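Local coordinates for putative nisin-resistance protein (Streptococcus agalactiae 515, PDB 4Y68) that probably confers resistance to the lantibiotic nisin by recognising and cleaving it, as a lipoprotein peptidase of family S41, at residues G152-L157 with Q299-W304; Y35-L40 with K64-S69; S236-P241 with Y281-T286. One frame throughout, in Å; residues are numbered along the deposited sequence.

Interaction 1. Residues G152-L157 with Q299-W304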
ATOM      1  N   GLY A 152      17.448 -19.848  -0.092  1.00 37.59           N
ATOM      2  CA  GLY A 152      16.826 -18.969  -1.058  1.00 33.52           C
ATOM      3  C   GLY A 152      15.346 -18.822  -0.780  1.00 33.94           C
ATOM      4  O   GLY A 152      14.738 -19.718  -0.204  1.00 29.72           O
ATOM      5  N   LEU A 153      14.766 -17.697  -1.199  1.00 32.71           N
ATOM      6  CA  LEU A 153      13.353 -17.403  -0.936  1.00 28.40           C
ATOM      7  C   LEU A 153      12.574 -17.028  -2.203  1.00 29.23           C
ATOM      8  O   LEU A 153      13.109 -16.428  -3.133  1.00 27.39           O
ATOM      9  CB  LEU A 153      13.248 -16.282   0.092  1.00 28.37           C
ATOM     10  CG  LEU A 153      13.802 -16.628   1.480  1.00 32.31           C
ATOM     11  CD1 LEU A 153      14.012 -15.394   2.368  1.00 23.22           C
ATOM     12  CD2 LEU A 153      12.877 -17.613   2.169  1.00 25.83           C
ATOM     13  N   ILE A 154      11.310 -17.414  -2.256  1.00 30.93           N
ATOM     14  CA  ILE A 154      10.415 -16.865  -3.259  1.00 26.45           C
ATOM     15  C   ILE A 154       9.335 -16.113  -2.514  1.00 25.98           C
ATOM     16  O   ILE A 154       8.661 -16.677  -1.660  1.00 29.43           O
ATOM     17  CB  ILE A 154       9.773 -17.929  -4.159  1.00 28.73           C
ATOM     18  CG1 ILE A 154      10.847 -18.802  -4.788  1.00 27.89           C
ATOM     19  CG2 ILE A 154       8.920 -17.256  -5.241  1.00 24.51           C
ATOM     20  CD1 ILE A 154      10.320 -19.767  -5.818  1.00 30.25           C
ATOM     21  N   LEU A 155       9.209 -14.826  -2.819  1.00 27.06           N
ATOM     22  CA  LEU A 155       8.244 -13.955  -2.179  1.00 21.14           C
ATOM     23  C   LEU A 155       7.170 -13.693  -3.190  1.00 20.37           C
ATOM     24  O   LEU A 155       7.436 -13.089  -4.208  1.00 24.36           O
ATOM     25  CB  LEU A 155       8.881 -12.647  -1.747  1.00 22.69           C
ATOM     26  CG  LEU A 155      10.068 -12.714  -0.792  1.00 25.64           C
ATOM     27  CD1 LEU A 155      10.510 -11.300  -0.460  1.00 24.01           C
ATOM     28  CD2 LEU A 155       9.700 -13.485   0.466  1.00 22.28           C
ATOM     29  N   ASP A 156       5.955 -14.139  -2.908  1.00 23.52           N
ATOM     30  CA  ASP A 156       4.880 -14.093  -3.886  1.00 21.51           C
ATOM     31  C   ASP A 156       3.857 -13.026  -3.510  1.00 21.42           C
ATOM     32  O   ASP A 156       3.131 -13.163  -2.511  1.00 22.33           O
ATOM     33  CB  ASP A 156       4.220 -15.470  -4.012  1.00 23.70           C
ATOM     34  CG  ASP A 156       3.124 -15.502  -5.062  1.00 24.89           C
ATOM     35  OD1 ASP A 156       3.034 -14.552  -5.896  1.00 25.49           O
ATOM     36  OD2 ASP A 156       2.357 -16.488  -5.052  1.00 24.08           O
ATOM     37  N   LEU A 157       3.828 -11.968  -4.325  1.00 22.13           N
ATOM     38  CA  LEU A 157       2.942 -10.824  -4.141  1.00 20.87           C
ATOM     39  C   LEU A 157       1.802 -10.820  -5.150  1.00 22.78           C
ATOM     40  O   LEU A 157       1.080  -9.827  -5.238  1.00 19.34           O
ATOM     41  CB  LEU A 157       3.732  -9.499  -4.254  1.00 18.89           C
ATOM     42  CG  LEU A 157       4.852  -9.243  -3.219  1.00 21.96           C
ATOM     43  CD1 LEU A 157       5.808  -8.155  -3.674  1.00 19.71           C
ATOM     44  CD2 LEU A 157       4.315  -8.924  -1.830  1.00 16.34           C
ATOM     45  N   GLN A 299       8.305 -21.181 -12.051  1.00 32.43           N
ATOM     46  CA  GLN A 299       9.268 -22.046 -12.716  1.00 39.78           C
ATOM     47  C   GLN A 299      10.603 -21.304 -12.869  1.00 33.89           C
ATOM     48  O   GLN A 299      11.643 -21.761 -12.411  1.00 29.72           O
ATOM     49  CB  GLN A 299       8.724 -22.500 -14.079  1.00 36.40           C
ATOM     50  CG  GLN A 299       9.677 -23.393 -14.870  1.00 41.89           C
ATOM     51  CD  GLN A 299       9.125 -23.815 -16.238  1.00 46.47           C
ATOM     52  OE1 GLN A 299       9.204 -23.066 -17.219  1.00 46.62           O
ATOM     53  NE2 GLN A 299       8.578 -25.020 -16.304  1.00 44.14           N
ATOM     54  N   GLU A 300      10.550 -20.136 -13.495  1.00 35.45           N
ATOM     55  CA  GLU A 300      11.762 -19.403 -13.805  1.00 30.79           C
ATOM     56  C   GLU A 300      12.440 -18.926 -12.527  1.00 34.20           C
ATOM     57  O   GLU A 300      13.665 -18.885 -12.461  1.00 36.89           O
ATOM     58  CB  GLU A 300      11.436 -18.249 -14.748  1.00 32.09           C
ATOM     59  CG  GLU A 300      10.754 -18.748 -16.050  1.00 38.34           C
ATOM     60  CD  GLU A 300      10.815 -17.755 -17.203  1.00 40.14           C
ATOM     61  OE1 GLU A 300      11.618 -16.786 -17.112  1.00 39.53           O
ATOM     62  OE2 GLU A 300      10.060 -17.947 -18.199  1.00 37.94           O
ATOM     63  N   SER A 301      11.636 -18.600 -11.513  1.00 29.73           N
ATOM     64  CA  SER A 301      12.120 -18.256 -10.169  1.00 33.32           C
ATOM     65  C   SER A 301      13.017 -19.304  -9.522  1.00 33.09           C
ATOM     66  O   SER A 301      14.063 -18.982  -8.957  1.00 34.37           O
ATOM     67  CB  SER A 301      10.940 -18.041  -9.220  1.00 28.66           C
ATOM     68  OG  SER A 301      10.606 -16.688  -9.115  1.00 34.22           O
ATOM     69  N   GLN A 302      12.560 -20.550  -9.537  1.00 30.84           N
ATOM     70  CA  GLN A 302      13.313 -21.626  -8.906  1.00 35.22           C
ATOM     71  C   GLN A 302      14.634 -21.834  -9.631  1.00 33.56           C
ATOM     72  O   GLN A 302      15.676 -21.949  -9.002  1.00 37.33           O
ATOM     73  CB  GLN A 302      12.517 -22.926  -8.898  1.00 34.34           C
ATOM     74  CG  GLN A 302      11.320 -22.915  -8.009  1.00 30.33           C
ATOM     75  CD  GLN A 302      10.452 -24.139  -8.232  1.00 35.32           C
ATOM     76  OE1 GLN A 302      10.648 -25.181  -7.602  1.00 36.00           O
ATOM     77  NE2 GLN A 302       9.501 -24.028  -9.153  1.00 32.63           N
ATOM     78  N   SER A 303      14.582 -21.867 -10.957  1.00 33.30           N
ATOM     79  CA  SER A 303      15.788 -22.077 -11.730  1.00 37.32           C
ATOM     80  C   SER A 303      16.786 -20.973 -11.432  1.00 38.68           C
ATOM     81  O   SER A 303      17.959 -21.251 -11.192  1.00 39.19           O
ATOM     82  CB  SER A 303      15.493 -22.141 -13.225  1.00 35.13           C
ATOM     83  OG  SER A 303      15.284 -20.848 -13.734  1.00 45.70           O
ATOM     84  N   TRP A 304      16.322 -19.725 -11.423  1.00 38.42           N
ATOM     85  CA  TRP A 304      17.212 -18.615 -11.101  1.00 35.89           C
ATOM     86  C   TRP A 304      17.803 -18.832  -9.720  1.00 37.95           C
ATOM     87  O   TRP A 304      19.007 -18.688  -9.535  1.00 40.74           O
ATOM     88  CB  TRP A 304      16.492 -17.265 -11.165  1.00 34.91           C
ATOM     89  CG  TRP A 304      17.387 -16.147 -10.763  1.00 37.50           C
ATOM     90  CD1 TRP A 304      18.418 -15.626 -11.492  1.00 37.26           C
ATOM     91  CD2 TRP A 304      17.367 -15.422  -9.519  1.00 38.03           C
ATOM     92  NE1 TRP A 304      19.028 -14.611 -10.790  1.00 35.78           N
ATOM     93  CE2 TRP A 304      18.407 -14.465  -9.576  1.00 36.42           C
ATOM     94  CE3 TRP A 304      16.565 -15.483  -8.368  1.00 34.70           C
ATOM     95  CZ2 TRP A 304      18.674 -13.577  -8.527  1.00 33.57           C
ATOM     96  CZ3 TRP A 304      16.827 -14.596  -7.324  1.00 32.93           C
ATOM     97  CH2 TRP A 304      17.881 -13.658  -7.413  1.00 33.40           C
TER

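Interaction 2. Residues Y35-L40 with K64-S69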
ATOM      1  N   TYR A  35     -20.748  18.123   5.059  1.00 25.58           N
ATOM      2  CA  TYR A  35     -20.032  16.862   4.974  1.00 24.93           C
ATOM      3  C   TYR A  35     -19.350  16.756   3.613  1.00 26.50           C
ATOM      4  O   TYR A  35     -18.189  16.360   3.528  1.00 23.70           O
ATOM      5  CB  TYR A  35     -21.003  15.713   5.231  1.00 24.28           C
ATOM      6  CG  TYR A  35     -20.451  14.302   5.180  1.00 23.56           C
ATOM      7  CD1 TYR A  35     -20.239  13.575   6.348  1.00 27.96           C
ATOM      8  CD2 TYR A  35     -20.195  13.674   3.963  1.00 26.72           C
ATOM      9  CE1 TYR A  35     -19.755  12.270   6.309  1.00 26.09           C
ATOM     10  CE2 TYR A  35     -19.704  12.375   3.908  1.00 22.80           C
ATOM     11  CZ  TYR A  35     -19.490  11.673   5.089  1.00 26.86           C
ATOM     12  OH  TYR A  35     -19.033  10.366   5.047  1.00 26.01           O
ATOM     13  N   GLY A  36     -20.056  17.164   2.558  1.00 26.92           N
ATOM     14  CA  GLY A  36     -19.490  17.145   1.224  1.00 23.47           C
ATOM     15  C   GLY A  36     -18.395  18.179   1.038  1.00 22.54           C
ATOM     16  O   GLY A  36     -17.405  17.930   0.346  1.00 21.18           O
ATOM     17  N   ARG A  37     -18.563  19.343   1.657  1.00 22.16           N
ATOM     18  CA  ARG A  37     -17.599  20.423   1.491  1.00 25.57           C
ATOM     19  C   ARG A  37     -16.286  20.125   2.242  1.00 24.89           C
ATOM     20  O   ARG A  37     -15.201  20.521   1.801  1.00 23.50           O
ATOM     21  CB  ARG A  37     -18.198  21.752   1.939  1.00 24.88           C
ATOM     22  CG  ARG A  37     -19.243  22.282   0.976  1.00 27.98           C
ATOM     23  CD  ARG A  37     -19.853  23.576   1.472  1.00 31.19           C
ATOM     24  NE  ARG A  37     -18.940  24.707   1.348  1.00 30.70           N
ATOM     25  CZ  ARG A  37     -18.860  25.480   0.267  1.00 33.03           C
ATOM     26  NH1 ARG A  37     -19.630  25.235  -0.789  1.00 27.40           N
ATOM     27  NH2 ARG A  37     -18.005  26.499   0.240  1.00 31.64           N
ATOM     28  N   VAL A  38     -16.397  19.397   3.347  1.00 27.15           N
ATOM     29  CA  VAL A  38     -15.232  18.937   4.096  1.00 25.94           C
ATOM     30  C   VAL A  38     -14.347  18.063   3.219  1.00 22.13           C
ATOM     31  O   VAL A  38     -13.129  18.171   3.258  1.00 22.48           O
ATOM     32  CB  VAL A  38     -15.642  18.134   5.363  1.00 28.39           C
ATOM     33  CG1 VAL A  38     -14.491  17.226   5.816  1.00 23.00           C
ATOM     34  CG2 VAL A  38     -16.066  19.083   6.465  1.00 27.92           C
ATOM     35  N   ILE A  39     -14.959  17.200   2.417  1.00 22.05           N
ATOM     36  CA  ILE A  39     -14.176  16.342   1.532  1.00 21.23           C
ATOM     37  C   ILE A  39     -13.492  17.157   0.431  1.00 21.22           C
ATOM     38  O   ILE A  39     -12.345  16.908   0.089  1.00 22.75           O
ATOM     39  CB  ILE A  39     -15.038  15.242   0.896  1.00 22.83           C
ATOM     40  CG1 ILE A  39     -15.632  14.341   1.995  1.00 21.38           C
ATOM     41  CG2 ILE A  39     -14.195  14.440  -0.136  1.00 21.14           C
ATOM     42  CD1 ILE A  39     -16.792  13.445   1.505  1.00 21.14           C
ATOM     43  N   LEU A  40     -14.189  18.152  -0.102  1.00 22.07           N
ATOM     44  CA  LEU A  40     -13.618  18.996  -1.145  1.00 24.11           C
ATOM     45  C   LEU A  40     -12.421  19.796  -0.611  1.00 23.81           C
ATOM     46  O   LEU A  40     -11.396  19.900  -1.287  1.00 22.07           O
ATOM     47  CB  LEU A  40     -14.699  19.924  -1.737  1.00 20.80           C
ATOM     48  CG  LEU A  40     -15.838  19.204  -2.484  1.00 19.30           C
ATOM     49  CD1 LEU A  40     -16.920  20.182  -2.934  1.00 23.23           C
ATOM     50  CD2 LEU A  40     -15.316  18.398  -3.703  1.00 19.99           C
ATOM     51  N   LYS A  64     -22.456  22.981  -6.167  1.00 33.33           N
ATOM     52  CA  LYS A  64     -23.825  23.315  -6.570  1.00 30.42           C
ATOM     53  C   LYS A  64     -24.764  22.156  -6.250  1.00 32.21           C
ATOM     54  O   LYS A  64     -25.814  22.356  -5.640  1.00 35.15           O
ATOM     55  CB  LYS A  64     -23.893  23.683  -8.057  1.00 31.60           C
ATOM     56  CG  LYS A  64     -25.308  24.001  -8.557  1.00 40.21           C
ATOM     57  CD  LYS A  64     -25.297  24.787  -9.863  1.00 48.21           C
ATOM     58  CE  LYS A  64     -26.041  24.059 -10.990  1.00 51.07           C
ATOM     59  NZ  LYS A  64     -26.191  24.902 -12.225  1.00 54.09           N
ATOM     60  N   LYS A  65     -24.377  20.937  -6.619  1.00 30.72           N
ATOM     61  CA  LYS A  65     -25.181  19.774  -6.254  1.00 30.43           C
ATOM     62  C   LYS A  65     -25.278  19.603  -4.725  1.00 32.30           C
ATOM     63  O   LYS A  65     -26.328  19.220  -4.210  1.00 31.31           O
ATOM     64  CB  LYS A  65     -24.603  18.500  -6.896  1.00 31.41           C
ATOM     65  CG  LYS A  65     -24.457  18.578  -8.419  1.00 31.48           C
ATOM     66  CD  LYS A  65     -24.250  17.184  -9.020  1.00 36.59           C
ATOM     67  CE  LYS A  65     -24.221  17.218 -10.552  1.00 48.20           C
ATOM     68  NZ  LYS A  65     -22.919  17.698 -11.129  1.00 48.98           N
ATOM     69  N   LEU A  66     -24.190  19.872  -3.997  1.00 29.40           N
ATOM     70  CA  LEU A  66     -24.194  19.619  -2.557  1.00 28.48           C
ATOM     71  C   LEU A  66     -25.232  20.482  -1.825  1.00 31.46           C
ATOM     72  O   LEU A  66     -25.706  20.100  -0.767  1.00 31.13           O
ATOM     73  CB  LEU A  66     -22.798  19.850  -1.952  1.00 26.52           C
ATOM     74  CG  LEU A  66     -21.720  18.784  -2.177  1.00 25.19           C
ATOM     75  CD1 LEU A  66     -20.414  19.195  -1.493  1.00 26.85           C
ATOM     76  CD2 LEU A  66     -22.173  17.443  -1.662  1.00 22.97           C
ATOM     77  N   LYS A  67     -25.594  21.634  -2.394  1.00 33.01           N
ATOM     78  CA  LYS A  67     -26.556  22.532  -1.749  1.00 35.54           C
ATOM     79  C   LYS A  67     -27.891  21.829  -1.479  1.00 35.73           C
ATOM     80  O   LYS A  67     -28.570  22.132  -0.505  1.00 35.24           O
ATOM     81  CB  LYS A  67     -26.805  23.798  -2.594  1.00 37.73           C
ATOM     82  CG  LYS A  67     -25.557  24.611  -2.951  1.00 36.96           C
ATOM     83  CD  LYS A  67     -25.690  26.094  -2.574  1.00 43.47           C
ATOM     84  CE  LYS A  67     -25.883  26.271  -1.060  1.00 52.93           C
ATOM     85  NZ  LYS A  67     -24.812  27.101  -0.419  1.00 57.68           N
ATOM     86  N   THR A  68     -28.258  20.876  -2.325  1.00 33.45           N
ATOM     87  CA  THR A  68     -29.512  20.160  -2.110  1.00 36.71           C
ATOM     88  C   THR A  68     -29.318  18.703  -1.714  1.00 37.93           C
ATOM     89  O   THR A  68     -30.264  17.917  -1.793  1.00 38.80           O
ATOM     90  CB  THR A  68     -30.417  20.204  -3.369  1.00 40.08           C
ATOM     91  OG1 THR A  68     -29.720  19.656  -4.502  1.00 35.11           O
ATOM     92  CG2 THR A  68     -30.839  21.645  -3.668  1.00 42.27           C
ATOM     93  N   SER A  69     -28.113  18.333  -1.287  1.00 37.30           N
ATOM     94  CA  SER A  69     -27.881  16.954  -0.854  1.00 34.30           C
ATOM     95  C   SER A  69     -28.665  16.644   0.429  1.00 32.36           C
ATOM     96  O   SER A  69     -28.726  17.468   1.340  1.00 36.78           O
ATOM     97  CB  SER A  69     -26.386  16.685  -0.645  1.00 30.59           C
ATOM     98  OG  SER A  69     -26.185  15.407  -0.058  1.00 29.77           O
TER

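Interaction 3. Residues S236-P241 with Y281-T286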
ATOM      1  N   SER A 236      10.429  -1.484  -2.183  1.00 22.45           N
ATOM      2  CA  SER A 236      11.375  -1.487  -1.070  1.00 22.36           C
ATOM      3  C   SER A 236      12.512  -2.497  -1.249  1.00 22.23           C
ATOM      4  O   SER A 236      13.509  -2.413  -0.546  1.00 24.05           O
ATOM      5  CB  SER A 236      10.655  -1.784   0.235  1.00 22.04           C
ATOM      6  OG  SER A 236       9.594  -0.890   0.442  1.00 21.28           O
ATOM      7  N   PHE A 237      12.344  -3.451  -2.167  1.00 24.06           N
ATOM      8  CA  PHE A 237      13.398  -4.426  -2.505  1.00 25.42           C
ATOM      9  C   PHE A 237      14.200  -4.036  -3.743  1.00 27.58           C
ATOM     10  O   PHE A 237      15.202  -4.680  -4.057  1.00 29.16           O
ATOM     11  CB  PHE A 237      12.805  -5.823  -2.738  1.00 19.15           C
ATOM     12  CG  PHE A 237      12.266  -6.477  -1.487  1.00 21.71           C
ATOM     13  CD1 PHE A 237      13.057  -7.339  -0.743  1.00 18.60           C
ATOM     14  CD2 PHE A 237      10.966  -6.236  -1.064  1.00 19.46           C
ATOM     15  CE1 PHE A 237      12.570  -7.949   0.405  1.00 19.92           C
ATOM     16  CE2 PHE A 237      10.471  -6.830   0.082  1.00 20.74           C
ATOM     17  CZ  PHE A 237      11.278  -7.702   0.822  1.00 24.29           C
ATOM     18  N   LYS A 238      13.764  -2.999  -4.455  1.00 22.74           N
ATOM     19  CA  LYS A 238      14.388  -2.652  -5.735  1.00 28.42           C
ATOM     20  C   LYS A 238      15.804  -2.157  -5.572  1.00 27.10           C
ATOM     21  O   LYS A 238      16.096  -1.364  -4.685  1.00 30.29           O
ATOM     22  CB  LYS A 238      13.565  -1.607  -6.479  1.00 27.26           C
ATOM     23  CG  LYS A 238      12.594  -2.216  -7.469  1.00 31.94           C
ATOM     24  CD  LYS A 238      13.108  -2.109  -8.876  1.00 35.15           C
ATOM     25  CE  LYS A 238      13.472  -0.663  -9.168  1.00 41.44           C
ATOM     26  NZ  LYS A 238      13.983  -0.437 -10.543  1.00 44.06           N
ATOM     27  N   GLY A 239      16.682  -2.632  -6.441  1.00 24.40           N
ATOM     28  CA  GLY A 239      18.096  -2.339  -6.330  1.00 29.43           C
ATOM     29  C   GLY A 239      18.878  -3.214  -5.360  1.00 31.70           C
ATOM     30  O   GLY A 239      20.111  -3.142  -5.325  1.00 33.34           O
ATOM     31  N   LEU A 240      18.205  -4.029  -4.546  1.00 28.38           N
ATOM     32  CA  LEU A 240      18.968  -4.951  -3.700  1.00 26.80           C
ATOM     33  C   LEU A 240      19.671  -5.972  -4.596  1.00 30.45           C
ATOM     34  O   LEU A 240      19.032  -6.575  -5.473  1.00 27.50           O
ATOM     35  CB  LEU A 240      18.077  -5.658  -2.683  1.00 26.38           C
ATOM     36  CG  LEU A 240      17.417  -4.787  -1.619  1.00 28.82           C
ATOM     37  CD1 LEU A 240      16.753  -5.657  -0.569  1.00 25.20           C
ATOM     38  CD2 LEU A 240      18.411  -3.815  -0.994  1.00 26.38           C
ATOM     39  N   PRO A 241      20.985  -6.184  -4.378  1.00 32.00           N
ATOM     40  CA  PRO A 241      21.774  -6.998  -5.322  1.00 30.87           C
ATOM     41  C   PRO A 241      21.447  -8.485  -5.265  1.00 29.08           C
ATOM     42  O   PRO A 241      21.704  -9.204  -6.223  1.00 30.43           O
ATOM     43  CB  PRO A 241      23.220  -6.737  -4.892  1.00 24.93           C
ATOM     44  CG  PRO A 241      23.104  -6.426  -3.423  1.00 32.81           C
ATOM     45  CD  PRO A 241      21.813  -5.638  -3.287  1.00 30.78           C
ATOM     46  N   TYR A 281      14.254   5.912  -9.915  1.00 28.30           N
ATOM     47  CA  TYR A 281      13.153   5.787 -10.880  1.00 29.32           C
ATOM     48  C   TYR A 281      11.848   6.365 -10.349  1.00 25.68           C
ATOM     49  O   TYR A 281      11.499   6.136  -9.196  1.00 26.07           O
ATOM     50  CB  TYR A 281      12.921   4.331 -11.263  1.00 28.27           C
ATOM     51  CG  TYR A 281      14.034   3.731 -12.067  1.00 37.40           C
ATOM     52  CD1 TYR A 281      14.091   3.902 -13.441  1.00 41.69           C
ATOM     53  CD2 TYR A 281      15.030   2.970 -11.455  1.00 36.80           C
ATOM     54  CE1 TYR A 281      15.119   3.339 -14.188  1.00 42.30           C
ATOM     55  CE2 TYR A 281      16.051   2.407 -12.190  1.00 37.83           C
ATOM     56  CZ  TYR A 281      16.091   2.594 -13.554  1.00 39.66           C
ATOM     57  OH  TYR A 281      17.108   2.035 -14.289  1.00 50.75           O
ATOM     58  N   LYS A 282      11.123   7.096 -11.182  1.00 22.93           N
ATOM     59  CA  LYS A 282       9.881   7.734 -10.727  1.00 26.81           C
ATOM     60  C   LYS A 282       8.628   6.935 -11.084  1.00 24.42           C
ATOM     61  O   LYS A 282       8.562   6.302 -12.130  1.00 27.14           O
ATOM     62  CB  LYS A 282       9.767   9.142 -11.293  1.00 27.03           C
ATOM     63  CG  LYS A 282      10.881  10.068 -10.830  1.00 32.87           C
ATOM     64  CD  LYS A 282      10.655  11.503 -11.342  1.00 36.99           C
ATOM     65  CE  LYS A 282      11.920  12.355 -11.188  1.00 45.36           C
ATOM     66  NZ  LYS A 282      11.685  13.820 -11.445  1.00 56.44           N
ATOM     67  N   TYR A 283       7.646   6.958 -10.193  1.00 21.61           N
ATOM     68  CA  TYR A 283       6.389   6.249 -10.414  1.00 25.44           C
ATOM     69  C   TYR A 283       5.258   7.195 -10.095  1.00 24.62           C
ATOM     70  O   TYR A 283       5.327   7.947  -9.121  1.00 26.16           O
ATOM     71  CB  TYR A 283       6.290   4.967  -9.551  1.00 23.77           C
ATOM     72  CG  TYR A 283       7.473   4.017  -9.730  1.00 23.60           C
ATOM     73  CD1 TYR A 283       7.397   2.927 -10.585  1.00 22.17           C
ATOM     74  CD2 TYR A 283       8.666   4.254  -9.088  1.00 23.49           C
ATOM     75  CE1 TYR A 283       8.472   2.099 -10.768  1.00 22.79           C
ATOM     76  CE2 TYR A 283       9.737   3.428  -9.254  1.00 24.56           C
ATOM     77  CZ  TYR A 283       9.637   2.352 -10.092  1.00 26.01           C
ATOM     78  OH  TYR A 283      10.722   1.524 -10.242  1.00 31.98           O
ATOM     79  N   GLU A 284       4.218   7.168 -10.916  1.00 25.48           N
ATOM     80  CA  GLU A 284       3.024   7.947 -10.642  1.00 24.00           C
ATOM     81  C   GLU A 284       1.823   7.165 -11.141  1.00 22.47           C
ATOM     82  O   GLU A 284       1.294   7.445 -12.205  1.00 26.71           O
ATOM     83  CB  GLU A 284       3.107   9.325 -11.299  1.00 22.58           C
ATOM     84  CG  GLU A 284       2.038  10.294 -10.847  1.00 23.22           C
ATOM     85  CD  GLU A 284       2.215  11.695 -11.433  1.00 29.98           C
ATOM     86  OE1 GLU A 284       3.322  12.026 -11.916  1.00 31.55           O
ATOM     87  OE2 GLU A 284       1.237  12.474 -11.408  1.00 29.85           O
ATOM     88  N   ASN A 285       1.405   6.174 -10.364  1.00 22.26           N
ATOM     89  CA  ASN A 285       0.326   5.293 -10.773  1.00 22.19           C
ATOM     90  C   ASN A 285       0.738   4.629 -12.067  1.00 22.83           C
ATOM     91  O   ASN A 285      -0.018   4.570 -13.037  1.00 26.94           O
ATOM     92  CB  ASN A 285      -0.985   6.064 -10.907  1.00 22.23           C
ATOM     93  CG  ASN A 285      -1.551   6.456  -9.548  1.00 25.84           C
ATOM     94  OD1 ASN A 285      -1.275   5.792  -8.546  1.00 21.74           O
ATOM     95  ND2 ASN A 285      -2.338   7.528  -9.504  1.00 20.24           N
ATOM     96  N   THR A 286       1.973   4.153 -12.064  1.00 21.36           N
ATOM     97  CA  THR A 286       2.547   3.465 -13.201  1.00 25.12           C
ATOM     98  C   THR A 286       3.023   2.065 -12.801  1.00 26.14           C
ATOM     99  O   THR A 286       3.614   1.871 -11.729  1.00 25.43           O
ATOM    100  CB  THR A 286       3.725   4.244 -13.788  1.00 26.79           C
ATOM    101  OG1 THR A 286       4.785   4.252 -12.846  1.00 29.31           O
ATOM    102  CG2 THR A 286       3.331   5.679 -14.066  1.00 31.21           C
TER

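Interaction 1. Residues G152-L157 with Q299-W304
Ser301 and Gln302, neighbours on helix 297-308, close over the side chain of Ile154 on strand 152-156. This is helix-on-sheet packing in an alpha/beta layer: the strand lies inside a mixed sheet, parallel to its neighbours 118-122 and 218-222, and the C-terminal helix lies across one face. Ile154 is the strand residue that meets the helix. Its CG1 stands beside the backbone N (chi1 -54°) and the chain then runs on extended, which carries CD1 outward from the sheet. Along the helix, Glu300 takes no part in the contact with the strand; its carboxylate oxygens are held separately, OE1 by Gln292 and OE2 by Thr294. Ser301 follows with its CB directed at the strand, 3.9 Å from Ile154 CD1. With so small a side chain between them, the CA atoms of Ile154 and Ser301 are 7.3 Å apart, and Ser301 also packs on Ala219 of strand 218-222 and Phe246 of strand 243-247. Gln302 adds its aliphatic part, CG lying 4.0 Å from Ile154 CD1, so the methyl group meets both residues. The amide of Gln302 is bound elsewhere, NE2 donating to Leu298 O one turn earlier, while its side chain also rests on Leu114. Ser303 folds back on its own helix, OG donating to Glu300 O at 2.8 Å. Trp304 N donates to Glu300 O at 3.0 Å, on the same face of the carbonyl plane as Ser303 OG.

Interaction 2. Residues Y35-L40 with K64-S69
Leu66 reaches Gly36 through a side chain whose CG is anti to its own carbonyl carbon (chi1 -76°) and whose CD1 continues fully extended from CA (chi2 180°), so that this methyl leads the way into helix 32-46. Leu40 has the same shape, and its CD1 meets Leu66 CD1 tip to tip at 3.9 Å. The tightest part of the contact is with the main chain: Leu66 CD1 lies 3.4 Å from Gly36 C, and its second methyl, CD2, sits 4.0 Å from Gly36 CA. Gly36 has no CB on the side facing Leu66, and the methyls rest directly on the bare backbone there. As a result the CA atoms of Gly36 and Leu66 are only 6.5 Å apart. Arg37 closes the outer edge, its CG 4.1 Å from Leu66 CD1. Beyond CG the arginine bends at chi3, and its side chain packs on Glu63; Lys67 NZ, 5.5 Å from Arg37 NH1, forms a salt bridge with Glu33, which would offset the nearness of the two like charges. The Leu66 side chain also touches Ser75 and Ile78 of helix 72-87, so helices 32-46 and 72-87 both meet this residue of helix 55-66. Just after Leu66 the chain makes a type I turn, in which Ser69 N donates to Leu66 O at 3.0 Å, and Ser69 OG then bonds to Ser75 OG. Nothing polar joins the two segments, and the contact between them is apolar. Helices 32-46 and 55-66 run in opposite directions here, the arrangement of an antiparallel helical hairpin, completed by helix 72-87 into the compact three-helix N-terminal bundle of this protein.

Interaction 3. Residues S236-P241 with Y281-T286
Lys238 NZ has two polar partners beside Tyr281 and Tyr283: a hydrogen bond to Gln279 OE1 and a long, weak ion pair with Asp277 OD2; it also lies 3.7 Å from Tyr281 CD2. The nitrogen approaches the Tyr281 ring obliquely, and the two side chains cross at about a right angle. Lysine reaches this place by bending twice, at chi2 (-102°) and chi3 (-53°), instead of running straight. The bends also put Lys238 CE 3.7 Å from Tyr283 OH, a methylene contact, while the hydroxyl itself is hydrogen-bonded to Asp277 OD2. Asp277 thus serves both sides, its other oxygen, OD1, binding Tyr281 N. Asp277, Gln279 and Tyr281 belong to the turn between strands 267-276 and 282-283, an antiparallel hairpin, and Tyr283 to the second strand, where it pairs with Val275 through the backbone. Lys238 itself is the second residue of a type II turn, closed by Leu240 N donating to Phe237 O at 3.1 Å. Gly239 occupies the third position with the positive phi usual there. Arg278 NH2 bonds both Ser236 O and Lys238 O. Between the two segments the lysine packs on the tyrosines without a hydrogen bond; the polar ties run to Asp277, Arg278 and Gln279 of the hairpin turn, and the nearby carboxylate and amide oxygen are consistent with a protonated lysine amine.

Overall arrangement
Interactions 1 and 3 adjoin each other in one body of the molecule, whereas interaction 2 lies among the N-terminal helices. The centres of interactions 1 and 3 are 19 Å apart, and the two touch directly, Leu155 CD1 packing on Phe237 CZ at 3.9 Å. Ile154 and Leu155 are consecutive on strand 152-156, so one strand serves the helix with one residue and the 236-241 loop with the next. Interaction 2 is remote: its centre is 50 Å from that of interaction 1, across the chain's centre, and its nearest atoms remain about 17 Å from those of interaction 3.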